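Local coordinates for protein glycosyl hydrolase, family 38 (Enterococcus faecalis, PDB 5KBP) that probably hydrolyses alpha-mannosidic linkages, as a calcium-associated, carbohydrate-binding glycosidase of family 38, at residues E101-R105 against T832-R836; G153-G158 against Y168-Y172; L32-D37 against D63-R68; A460-R464 against T514-E518. All coordinates share one frame; numbering follows the deposited sequence.

How the contacts relate
The four contacts share no atoms. Contacts 2 and 3 both belong to the N-terminal family 38 domain, their centres about 38 Å apart, one a small two-stranded parallel sheet at the surface and the other a buried helix packing at the subunit interface that carries a sulfate. Contact 1, its centre about 12 Å from that of the chain, joins this domain to the C-terminal beta-sandwich domain; its nearest atoms are about 15 Å from contact 3 and about 16 Å from contact 2. Contact 4 is remote, its centre about 65 Å from that of contact 2. All four lie away from F253 and Y256, which bind calcium in a structure of this protein; none is bound to this chain in the model.

Contact 1 (E101-R105 against T832-R836); sequences ESNVR and TAVKR
E101 and T832 meet through a hydrogen bond in which T832 OG1 donates to E101 OE2 at 2.8 Å, arriving on the anti side of the carboxylate and 15° out of its plane; OE2 is also bonded by Y693. The other carboxylate oxygen serves the helix itself: R105, one turn on, grips E101 side-on, with NE 3.0 Å and NH1 3.2 Å from the single atom OE1, both bonds lying close to the guanidinium plane. The R105 chain bends at chi2 (-48°), bringing the guanidinium back beside E101, where the salt bridge holds it. R846 forms a second salt bridge to OE1.

The remaining contacts are van der Waals. A833 CB lies over one face of the carboxylate, 3.4 Å from E101 OE2. The aliphatic end of K835 lies across one face of the R105 guanidinium, its CE over the centre and its CD 3.5 Å from NH1. R105 NH2 and K835 NZ are 5.0 Å apart, and each pairs with its own acid, E322 and E874 respectively.

T832 and A833 both face R846, forming a classic beta bulge. Strand 829-836 is the outermost strand of its sheet; helix 100-117 packs on it and on R846 of the adjoining strand 843-849, and helix 304-332 touches both segments.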
loop_
_atom_site.group_PDB
_atom_site.type_symbol
_atom_site.label_atom_id
_atom_site.label_comp_id
_atom_site.label_asym_id
_atom_site.label_seq_id
_atom_site.Cartn_x
_atom_site.Cartn_y
_atom_site.Cartn_z
ATOM N N GLU A 101 17.796 -0.600 17.296
ATOM C CA GLU A 101 17.215 -1.936 17.371
ATOM C C GLU A 101 16.884 -2.478 15.987
ATOM O O GLU A 101 17.046 -3.677 15.735
ATOM C CB GLU A 101 15.968 -1.920 18.253
ATOM C CG GLU A 101 16.273 -1.885 19.738
ATOM C CD GLU A 101 16.975 -3.142 20.211
ATOM O OE1 GLU A 101 16.640 -4.238 19.712
ATOM O OE2 GLU A 101 17.866 -3.035 21.079
ATOM N N SER A 102 16.420 -1.615 15.078
ATOM C CA SER A 102 16.086 -2.072 13.730
ATOM C C SER A 102 17.299 -2.678 13.033
ATOM O O SER A 102 17.164 -3.635 12.260
ATOM C CB SER A 102 15.520 -0.917 12.907
ATOM O OG SER A 102 14.263 -0.507 13.410
ATOM N N ASN A 103 18.490 -2.136 13.294
ATOM C CA ASN A 103 19.706 -2.747 12.770
ATOM C C ASN A 103 19.922 -4.133 13.359
ATOM O O ASN A 103 20.377 -5.047 12.662
ATOM C CB ASN A 103 20.908 -1.849 13.058
ATOM C CG ASN A 103 20.949 -0.630 12.159
ATOM O OD1 ASN A 103 21.245 -0.737 10.969
ATOM N ND2 ASN A 103 20.663 0.537 12.724
ATOM N N VAL A 104 19.601 -4.309 14.642
ATOM C CA VAL A 104 19.767 -5.609 15.284
ATOM C C VAL A 104 18.692 -6.584 14.818
ATOM O O VAL A 104 18.977 -7.758 14.553
ATOM C CB VAL A 104 19.769 -5.443 16.816
ATOM C CG1 VAL A 104 19.510 -6.773 17.503
ATOM C CG2 VAL A 104 21.094 -4.850 17.282
ATOM N N ARG A 105 17.444 -6.118 14.700
ATOM C CA ARG A 105 16.381 -6.992 14.213
ATOM C C ARG A 105 16.653 -7.463 12.793
ATOM O O ARG A 105 16.233 -8.561 12.412
ATOM C CB ARG A 105 15.029 -6.280 14.275
ATOM C CG ARG A 105 14.703 -5.659 15.622
ATOM C CD ARG A 105 14.937 -6.628 16.769
ATOM N NE ARG A 105 14.806 -5.975 18.067
ATOM C CZ ARG A 105 13.664 -5.869 18.738
ATOM N NH1 ARG A 105 13.636 -5.257 19.914
ATOM N NH2 ARG A 105 12.548 -6.378 18.235
ATOM N N THR A 832 17.144 0.242 25.169
ATOM C CA THR A 832 16.556 0.177 23.839
ATOM C C THR A 832 15.598 -0.983 23.611
ATOM O O THR A 832 14.800 -0.910 22.670
ATOM C CB THR A 832 17.659 0.102 22.769
ATOM O OG1 THR A 832 18.458 -1.067 22.985
ATOM C CG2 THR A 832 18.545 1.335 22.829
ATOM N N ALA A 833 15.645 -2.041 24.418
ATOM C CA ALA A 833 14.825 -3.211 24.133
ATOM C C ALA A 833 14.409 -3.913 25.417
ATOM O O ALA A 833 15.224 -4.112 26.321
ATOM C CB ALA A 833 15.565 -4.200 23.226
ATOM N N VAL A 834 13.129 -4.276 25.482
ATOM C CA VAL A 834 12.597 -5.222 26.459
ATOM C C VAL A 834 11.602 -6.099 25.709
ATOM O O VAL A 834 10.534 -5.622 25.306
ATOM C CB VAL A 834 11.918 -4.539 27.657
ATOM C CG1 VAL A 834 11.100 -5.552 28.450
ATOM C CG2 VAL A 834 12.954 -3.893 28.556
ATOM N N LYS A 835 11.953 -7.361 25.501
ATOM C CA LYS A 835 11.097 -8.288 24.765
ATOM C C LYS A 835 11.414 -9.699 25.245
ATOM O O LYS A 835 12.053 -9.882 26.286
ATOM C CB LYS A 835 11.288 -8.105 23.248
ATOM C CG LYS A 835 12.642 -8.556 22.723
ATOM C CD LYS A 835 12.753 -8.333 21.224
ATOM C CE LYS A 835 13.984 -9.014 20.653
ATOM N NZ LYS A 835 13.885 -10.496 20.755
ATOM N N ARG A 836 10.973 -10.704 24.493
ATOM C CA ARG A 836 11.176 -12.092 24.875
ATOM C C ARG A 836 11.650 -12.911 23.681
ATOM O O ARG A 836 11.341 -12.600 22.528
ATOM C CB ARG A 836 9.893 -12.698 25.467
ATOM C CG ARG A 836 9.495 -12.063 26.791
ATOM C CD ARG A 836 8.325 -12.767 27.451
ATOM N NE ARG A 836 8.054 -12.193 28.765
ATOM C CZ ARG A 836 8.584 -12.638 29.900
ATOM N NH1 ARG A 836 9.410 -13.675 29.888
ATOM N NH2 ARG A 836 8.282 -12.048 31.050
#

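Contact 2 (G153-G158 against Y168-Y172)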
loop_
_atom_site.group_PDB
_atom_site.type_symbol
_atom_site.label_atom_id
_atom_site.label_comp_id
_atom_site.label_asym_id
_atom_site.label_seq_id
_atom_site.Cartn_x
_atom_site.Cartn_y
_atom_site.Cartn_z
ATOM N N GLY A 153 33.116 4.957 2.256
ATOM C CA GLY A 153 33.644 5.450 3.511
ATOM C C GLY A 153 35.159 5.484 3.581
ATOM O O GLY A 153 35.715 6.289 4.339
ATOM N N VAL A 154 35.838 4.632 2.816
ATOM C CA VAL A 154 37.291 4.518 2.855
ATOM C C VAL A 154 37.834 4.661 1.440
ATOM O O VAL A 154 37.211 4.204 0.475
ATOM C CB VAL A 154 37.738 3.179 3.484
ATOM C CG1 VAL A 154 39.254 3.121 3.615
ATOM C CG2 VAL A 154 37.083 2.985 4.842
ATOM N N LYS A 155 39.000 5.302 1.317
ATOM C CA LYS A 155 39.653 5.541 0.038
ATOM C C LYS A 155 40.924 4.715 -0.067
ATOM O O LYS A 155 41.776 4.785 0.829
ATOM C CB LYS A 155 39.984 7.030 -0.120
ATOM C CG LYS A 155 40.849 7.361 -1.323
ATOM C CD LYS A 155 41.208 8.839 -1.341
ATOM C CE LYS A 155 42.171 9.169 -2.470
ATOM N NZ LYS A 155 41.589 8.876 -3.807
ATOM N N PRO A 156 41.089 3.923 -1.128
ATOM C CA PRO A 156 42.321 3.143 -1.288
ATOM C C PRO A 156 43.429 3.948 -1.948
ATOM O O PRO A 156 43.198 4.774 -2.833
ATOM C CB PRO A 156 41.871 1.984 -2.186
ATOM C CG PRO A 156 40.793 2.586 -3.027
ATOM C CD PRO A 156 40.087 3.597 -2.158
ATOM N N ILE A 157 44.660 3.694 -1.506
ATOM C CA ILE A 157 45.821 4.441 -1.983
ATOM C C ILE A 157 46.756 3.520 -2.758
ATOM O O ILE A 157 46.934 3.678 -3.971
ATOM C CB ILE A 157 46.555 5.126 -0.817
ATOM C CG1 ILE A 157 45.631 6.134 -0.129
ATOM C CG2 ILE A 157 47.820 5.810 -1.310
ATOM C CD1 ILE A 157 45.142 7.239 -1.045
ATOM N N GLY A 158 47.367 2.560 -2.067
ATOM C CA GLY A 158 48.257 1.621 -2.723
ATOM C C GLY A 158 49.624 1.516 -2.078
ATOM O O GLY A 158 49.734 1.474 -0.849
ATOM N N TYR A 168 41.126 7.973 7.085
ATOM C CA TYR A 168 40.167 7.170 6.330
ATOM C C TYR A 168 40.716 6.760 4.971
ATOM O O TYR A 168 39.998 6.765 3.967
ATOM C CB TYR A 168 38.851 7.925 6.178
ATOM C CG TYR A 168 38.262 8.361 7.499
ATOM C CD1 TYR A 168 37.609 7.455 8.322
ATOM C CD2 TYR A 168 38.367 9.678 7.926
ATOM C CE1 TYR A 168 37.073 7.848 9.533
ATOM C CE2 TYR A 168 37.832 10.081 9.136
ATOM C CZ TYR A 168 37.187 9.161 9.935
ATOM O OH TYR A 168 36.653 9.557 11.140
ATOM N N SER A 169 41.996 6.401 4.917
ATOM C CA SER A 169 42.628 5.904 3.705
ATOM C C SER A 169 43.430 4.659 4.049
ATOM O O SER A 169 44.158 4.642 5.046
ATOM C CB SER A 169 43.534 6.965 3.068
ATOM O OG SER A 169 42.779 8.073 2.611
ATOM N N SER A 170 43.289 3.621 3.231
ATOM C CA SER A 170 43.986 2.360 3.435
ATOM C C SER A 170 44.876 2.063 2.239
ATOM O O SER A 170 44.472 2.258 1.087
ATOM C CB SER A 170 42.998 1.209 3.651
ATOM O OG SER A 170 43.679 -0.023 3.817
ATOM N N GLN A 171 46.093 1.593 2.519
ATOM C CA GLN A 171 46.988 1.183 1.444
ATOM C C GLN A 171 46.440 -0.019 0.690
ATOM O O GLN A 171 46.759 -0.211 -0.489
ATOM C CB GLN A 171 48.374 0.859 2.002
ATOM C CG GLN A 171 49.165 2.063 2.472
ATOM C CD GLN A 171 50.518 1.676 3.036
ATOM O OE1 GLN A 171 50.667 0.619 3.649
ATOM N NE2 GLN A 171 51.513 2.528 2.824
ATOM N N TYR A 172 45.615 -0.832 1.344
ATOM C CA TYR A 172 45.153 -2.087 0.774
ATOM C C TYR A 172 43.632 -2.153 0.798
ATOM O O TYR A 172 42.964 -1.404 1.515
ATOM C CB TYR A 172 45.734 -3.289 1.530
ATOM C CG TYR A 172 47.217 -3.185 1.798
ATOM C CD1 TYR A 172 48.144 -3.465 0.802
ATOM C CD2 TYR A 172 47.692 -2.812 3.048
ATOM C CE1 TYR A 172 49.502 -3.375 1.044
ATOM C CE2 TYR A 172 49.047 -2.717 3.300
ATOM C CZ TYR A 172 49.947 -2.999 2.294
ATOM O OH TYR A 172 51.298 -2.907 2.539
#
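S170 O accepts the shortest hydrogen bond between the two segments, from I157 N at 3.0 Å, and the CA of P156 adds a C-H...O contact to the same oxygen at 3.3 Å. K155 lies between two further bonds: its N donates to Y168 O at 3.2 Å, and its O receives S170 N at 3.1 Å. The carbonyl of K155 also draws in S169 CA, so that each of these two oxygens holds an amide and an alpha carbon together.

The pattern, K155 bonding to the residues on each side of S169, is that of a parallel beta ladder, here reduced to two bridges, K155 with S169 and P156 with S170. Strands 155-156 and 169-170 form a sheet of their own, a small two-stranded parallel sheet at the surface of the N-terminal family 38 domain. The proline, which has no amide hydrogen, sits where the ladder needs none from it.

On the face of K155 and S169, I157 CG1 reaches back to S169 CB at 3.9 Å, while the lysine chain leads away from the sheet. On the other side V154 CG1, set anti to its own amide nitrogen (chi1 -176°), comes within 4.2 Å of S170 CB, and both residues also touch M175 of strand 174-178. S170 OG donates to Y172 O, two residues on in the same segment. Beyond the ladder, G158 O lies against the aliphatic start of Q171, and P156 packs on Y221.

Contact 3 (L32-D37 against D63-R68); sequences LIELVD and DYLQVR. With SO4 (sulfate ion), chain C.
Y64, on helix 59-65, reaches across to helix 25-45. Its CB leaves the backbone with CG anti to the amide nitrogen (chi1 176°), which carries the ring across to V36 and D37. CG and CD1 come first to V36, whose CB is 3.5 Å from CD1. V36 CG1 then stands over the middle of the ring, 3.4 Å from its centroid and only 5° off the normal, a CH-pi contact. I33 CD1 touches CD1 at 3.8 Å, and CE1 passes the I33 carbonyl oxygen at the ring edge. At the tip, OH donates to D37 OD1, which lies in the ring plane; the modelled separation is very short, and the carboxylate stands 77° from the ring.

R68 approaches the same carboxylate oxygen with NH1, 2.9 Å from D37 OD1, in a weak hydrogen bond that forms part of a salt bridge. The guanidinium and carboxylate planes are nearly perpendicular. I33 touches R68 as well as the ring: CG2 lies 3.7 Å from R68 CD, and CD1 also packs on V67 CB. R68 NH2 donates to a sulfate oxygen, O2, at 3.0 Å, and K71 binds the same ion, which probably came from the crystallisation liquor. R68 NE pairs with D338 of the second subunit, whose Y342 packs on V67.

The nearby R68 guanidinium would probably favour a charged D37, while R68 itself joins the helix pair to the subunit interface and to a bound anion.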
loop_
_atom_site.group_PDB
_atom_site.type_symbol
_atom_site.label_atom_id
_atom_site.label_comp_id
_atom_site.label_asym_id
_atom_site.label_seq_id
_atom_site.Cartn_x
_atom_site.Cartn_y
_atom_site.Cartn_z
ATOM N N LEU A 32 13.202 -9.706 -10.595
ATOM C CA LEU A 32 13.841 -10.586 -9.623
ATOM C C LEU A 32 13.486 -12.043 -9.893
ATOM O O LEU A 32 14.312 -12.938 -9.684
ATOM C CB LEU A 32 13.435 -10.187 -8.204
ATOM C CG LEU A 32 14.102 -10.965 -7.070
ATOM C CD1 LEU A 32 15.598 -10.699 -7.050
ATOM C CD2 LEU A 32 13.476 -10.626 -5.721
ATOM N N ILE A 33 12.261 -12.297 -10.359
ATOM C CA ILE A 33 11.855 -13.661 -10.682
ATOM C C ILE A 33 12.693 -14.202 -11.832
ATOM O O ILE A 33 13.122 -15.361 -11.816
ATOM C CB ILE A 33 10.350 -13.707 -11.010
ATOM C CG1 ILE A 33 9.544 -13.018 -9.906
ATOM C CG2 ILE A 33 9.889 -15.145 -11.192
ATOM C CD1 ILE A 33 9.715 -13.645 -8.544
ATOM N N GLU A 34 12.937 -13.369 -12.847
ATOM C CA GLU A 34 13.769 -13.791 -13.969
ATOM C C GLU A 34 15.191 -14.101 -13.516
ATOM O O GLU A 34 15.796 -15.079 -13.972
ATOM C CB GLU A 34 13.780 -12.711 -15.051
ATOM C CG GLU A 34 12.449 -12.524 -15.762
ATOM C CD GLU A 34 12.488 -11.414 -16.794
ATOM O OE1 GLU A 34 13.458 -10.625 -16.786
ATOM O OE2 GLU A 34 11.550 -11.328 -17.612
ATOM N N LEU A 35 15.737 -13.283 -12.613
ATOM C CA LEU A 35 17.105 -13.491 -12.150
ATOM C C LEU A 35 17.240 -14.817 -11.411
ATOM O O LEU A 35 18.124 -15.625 -11.720
ATOM C CB LEU A 35 17.536 -12.331 -11.253
ATOM C CG LEU A 35 18.874 -12.512 -10.532
ATOM C CD1 LEU A 35 20.021 -12.559 -11.524
ATOM C CD2 LEU A 35 19.091 -11.408 -9.513
ATOM N N VAL A 36 16.367 -15.060 -10.428
ATOM C CA VAL A 36 16.464 -16.284 -9.638
ATOM C C VAL A 36 16.159 -17.509 -10.492
ATOM O O VAL A 36 16.754 -18.575 -10.289
ATOM C CB VAL A 36 15.538 -16.195 -8.410
ATOM C CG1 VAL A 36 15.573 -17.493 -7.609
ATOM C CG2 VAL A 36 15.938 -15.016 -7.534
ATOM N N ASP A 37 15.244 -17.387 -11.457
ATOM C CA ASP A 37 14.998 -18.495 -12.378
ATOM C C ASP A 37 16.267 -18.876 -13.128
ATOM O O ASP A 37 16.560 -20.064 -13.307
ATOM C CB ASP A 37 13.889 -18.135 -13.367
ATOM C CG ASP A 37 12.509 -18.183 -12.746
ATOM O OD1 ASP A 37 12.356 -18.802 -11.673
ATOM O OD2 ASP A 37 11.573 -17.608 -13.340
ATOM N N ASP A 63 10.616 -13.080 -1.509
ATOM C CA ASP A 63 9.987 -12.392 -2.630
ATOM C C ASP A 63 9.860 -13.296 -3.848
ATOM O O ASP A 63 8.936 -13.126 -4.650
ATOM C CB ASP A 63 10.779 -11.135 -2.988
ATOM C CG ASP A 63 10.789 -10.112 -1.868
ATOM O OD1 ASP A 63 9.847 -10.117 -1.049
ATOM O OD2 ASP A 63 11.735 -9.298 -1.812
ATOM N N TYR A 64 10.771 -14.259 -4.001
ATOM C CA TYR A 64 10.711 -15.167 -5.139
ATOM C C TYR A 64 9.631 -16.226 -4.955
ATOM O O TYR A 64 8.915 -16.559 -5.905
ATOM C CB TYR A 64 12.075 -15.828 -5.351
ATOM C CG TYR A 64 12.108 -16.861 -6.459
ATOM C CD1 TYR A 64 12.116 -16.477 -7.794
ATOM C CD2 TYR A 64 12.146 -18.219 -6.169
ATOM C CE1 TYR A 64 12.155 -17.419 -8.810
ATOM C CE2 TYR A 64 12.184 -19.168 -7.178
ATOM C CZ TYR A 64 12.188 -18.762 -8.496
ATOM O OH TYR A 64 12.226 -19.700 -9.504
ATOM N N LEU A 65 9.493 -16.756 -3.739
ATOM C CA LEU A 65 8.557 -17.845 -3.497
ATOM C C LEU A 65 7.113 -17.381 -3.377
ATOM O O LEU A 65 6.202 -18.203 -3.513
ATOM C CB LEU A 65 8.956 -18.613 -2.237
ATOM C CG LEU A 65 10.229 -19.446 -2.372
ATOM C CD1 LEU A 65 10.401 -20.329 -1.156
ATOM C CD2 LEU A 65 10.190 -20.279 -3.641
ATOM N N GLN A 66 6.874 -16.092 -3.127
ATOM C CA GLN A 66 5.494 -15.622 -3.103
ATOM C C GLN A 66 4.897 -15.536 -4.501
ATOM O O GLN A 66 3.669 -15.515 -4.637
ATOM C CB GLN A 66 5.394 -14.268 -2.392
ATOM C CG GLN A 66 5.953 -13.085 -3.160
ATOM C CD GLN A 66 5.465 -11.763 -2.599
ATOM O OE1 GLN A 66 4.411 -11.698 -1.964
ATOM N NE2 GLN A 66 6.230 -10.704 -2.825
ATOM N N VAL A 67 5.736 -15.495 -5.534
ATOM C CA VAL A 67 5.260 -15.568 -6.914
ATOM C C VAL A 67 5.334 -16.992 -7.453
ATOM O O VAL A 67 4.444 -17.427 -8.188
ATOM C CB VAL A 67 6.056 -14.595 -7.805
ATOM C CG1 VAL A 67 5.516 -14.617 -9.227
ATOM C CG2 VAL A 67 5.989 -13.195 -7.244
ATOM N N ARG A 68 6.383 -17.738 -7.099
ATOM C CA ARG A 68 6.585 -19.110 -7.560
ATOM C C ARG A 68 6.707 -20.038 -6.354
ATOM O O ARG A 68 7.804 -20.518 -6.034
ATOM C CB ARG A 68 7.824 -19.219 -8.446
ATOM C CG ARG A 68 7.925 -18.153 -9.521
ATOM C CD ARG A 68 8.788 -18.639 -10.668
ATOM N NE ARG A 68 8.151 -19.750 -11.368
ATOM C CZ ARG A 68 8.748 -20.495 -12.291
ATOM N NH1 ARG A 68 10.007 -20.256 -12.629
ATOM N NH2 ARG A 68 8.085 -21.484 -12.873
HETATM S S SO4 C . 10.167 -23.645 -14.797
HETATM O O1 SO4 C . 9.689 -24.221 -13.544
HETATM O O2 SO4 C . 9.142 -22.766 -15.355
HETATM O O3 SO4 C . 10.451 -24.719 -15.744
HETATM O O4 SO4 C . 11.386 -22.879 -14.550
#

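Contact 4 (A460-R464 against T514-E518); sequences AVASR and TKAFE
This is a surface contact in which the loop 514-518, leading from strand 503-511 toward strand 523-524, lies beside the break between strands 460-461 and 463-475, with the two directions 75° apart. A single hydrogen bond crosses it: S463 N donates to K515 O at 2.8 Å. The alpha carbon of A462 adds a C-H...O contact to the same oxygen at 3.2 Å. K515 O is thus met from two adjacent residues just where strand 460-461 gives way to strand 463-475.

The side chains flank this bond. The K515 chain, extended as far as CE, with CG anti to its amide nitrogen (chi1 -179°), runs alongside the backbone of A460 to A462, and its CD lies 3.5 Å from A460 O. On the other flank F517 turns its ring over the S463 peptide. S463 N sits above one face, offset toward the rim, and CZ comes 3.5 Å from S463 CA. Ring atom CD1 meets A462 CB at 3.8 Å, and CE2 meets R464 CB at the same distance. T514 OG1, buried here, has no polar partner in the model.

Strand 451-454 pairs with 460-461, V461 bonding to V453, and packs against S463 as well. Strand 483-499 borders the other strand: R464 bonds to E493 through backbone and side chain, and F517 reaches S495, so the loop rests across the junction of two antiparallel sheets.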
loop_
_atom_site.group_PDB
_atom_site.type_symbol
_atom_site.label_atom_id
_atom_site.label_comp_id
_atom_site.label_asym_id
_atom_site.label_seq_id
_atom_site.Cartn_x
_atom_site.Cartn_y
_atom_site.Cartn_z
ATOM N N ALA A 460 -6.182 11.936 47.636
ATOM C CA ALA A 460 -6.509 12.669 46.422
ATOM C C ALA A 460 -5.244 13.123 45.706
ATOM O O ALA A 460 -4.304 13.627 46.327
ATOM C CB ALA A 460 -7.386 13.875 46.751
ATOM N N VAL A 461 -5.225 12.939 44.389
ATOM C CA VAL A 461 -4.115 13.359 43.541
ATOM C C VAL A 461 -4.522 14.622 42.798
ATOM O O VAL A 461 -5.652 14.730 42.306
ATOM C CB VAL A 461 -3.713 12.242 42.558
ATOM C CG1 VAL A 461 -2.490 12.653 41.749
ATOM C CG2 VAL A 461 -3.453 10.945 43.309
ATOM N N ALA A 462 -3.605 15.583 42.722
ATOM C CA ALA A 462 -3.886 16.832 42.029
ATOM C C ALA A 462 -4.120 16.579 40.544
ATOM O O ALA A 462 -3.387 15.820 39.902
ATOM C CB ALA A 462 -2.735 17.818 42.219
ATOM N N SER A 463 -5.152 17.217 39.998
ATOM C CA SER A 463 -5.519 17.014 38.603
ATOM C C SER A 463 -6.339 18.208 38.127
ATOM O O SER A 463 -6.586 19.159 38.873
ATOM C CB SER A 463 -6.296 15.707 38.421
ATOM O OG SER A 463 -7.589 15.803 38.990
ATOM N N ARG A 464 -6.759 18.141 36.865
ATOM C CA ARG A 464 -7.597 19.168 36.260
ATOM C C ARG A 464 -8.428 18.523 35.163
ATOM O O ARG A 464 -7.892 17.784 34.332
ATOM C CB ARG A 464 -6.752 20.313 35.685
ATOM C CG ARG A 464 -7.570 21.419 35.034
ATOM C CD ARG A 464 -6.683 22.534 34.498
ATOM N NE ARG A 464 -5.892 22.110 33.345
ATOM C CZ ARG A 464 -6.264 22.286 32.081
ATOM N NH1 ARG A 464 -7.417 22.881 31.805
ATOM N NH2 ARG A 464 -5.484 21.871 31.093
ATOM N N THR A 514 -12.521 18.386 42.927
ATOM C CA THR A 514 -11.234 18.145 42.288
ATOM C C THR A 514 -10.121 18.871 43.035
ATOM O O THR A 514 -10.294 19.999 43.505
ATOM C CB THR A 514 -11.268 18.592 40.826
ATOM O OG1 THR A 514 -9.951 18.511 40.267
ATOM C CG2 THR A 514 -11.784 20.020 40.708
ATOM N N LYS A 515 -8.973 18.208 43.149
ATOM C CA LYS A 515 -7.803 18.778 43.806
ATOM C C LYS A 515 -6.980 19.516 42.756
ATOM O O LYS A 515 -6.345 18.891 41.902
ATOM C CB LYS A 515 -6.988 17.685 44.493
ATOM C CG LYS A 515 -5.755 18.184 45.224
ATOM C CD LYS A 515 -5.067 17.045 45.961
ATOM C CE LYS A 515 -3.669 17.440 46.412
ATOM N NZ LYS A 515 -3.677 18.640 47.292
ATOM N N ALA A 516 -7.002 20.844 42.813
ATOM C CA ALA A 516 -6.348 21.655 41.799
ATOM C C ALA A 516 -4.846 21.728 42.043
ATOM O O ALA A 516 -4.368 21.578 43.170
ATOM C CB ALA A 516 -6.939 23.065 41.778
ATOM N N PHE A 517 -4.101 21.955 40.963
ATOM C CA PHE A 517 -2.663 22.155 41.082
ATOM C C PHE A 517 -2.376 23.453 41.828
ATOM O O PHE A 517 -3.015 24.481 41.590
ATOM C CB PHE A 517 -2.007 22.191 39.700
ATOM C CG PHE A 517 -2.224 20.944 38.886
ATOM C CD1 PHE A 517 -1.568 19.767 39.204
ATOM C CD2 PHE A 517 -3.076 20.956 37.792
ATOM C CE1 PHE A 517 -1.765 18.621 38.454
ATOM C CE2 PHE A 517 -3.276 19.815 37.038
ATOM C CZ PHE A 517 -2.618 18.646 37.370
ATOM N N GLU A 518 -1.413 23.398 42.741
ATOM C CA GLU A 518 -1.023 24.553 43.534
ATOM C C GLU A 518 0.324 25.084 43.063
ATOM O O GLU A 518 1.133 24.363 42.472
ATOM C CB GLU A 518 -0.958 24.200 45.025
#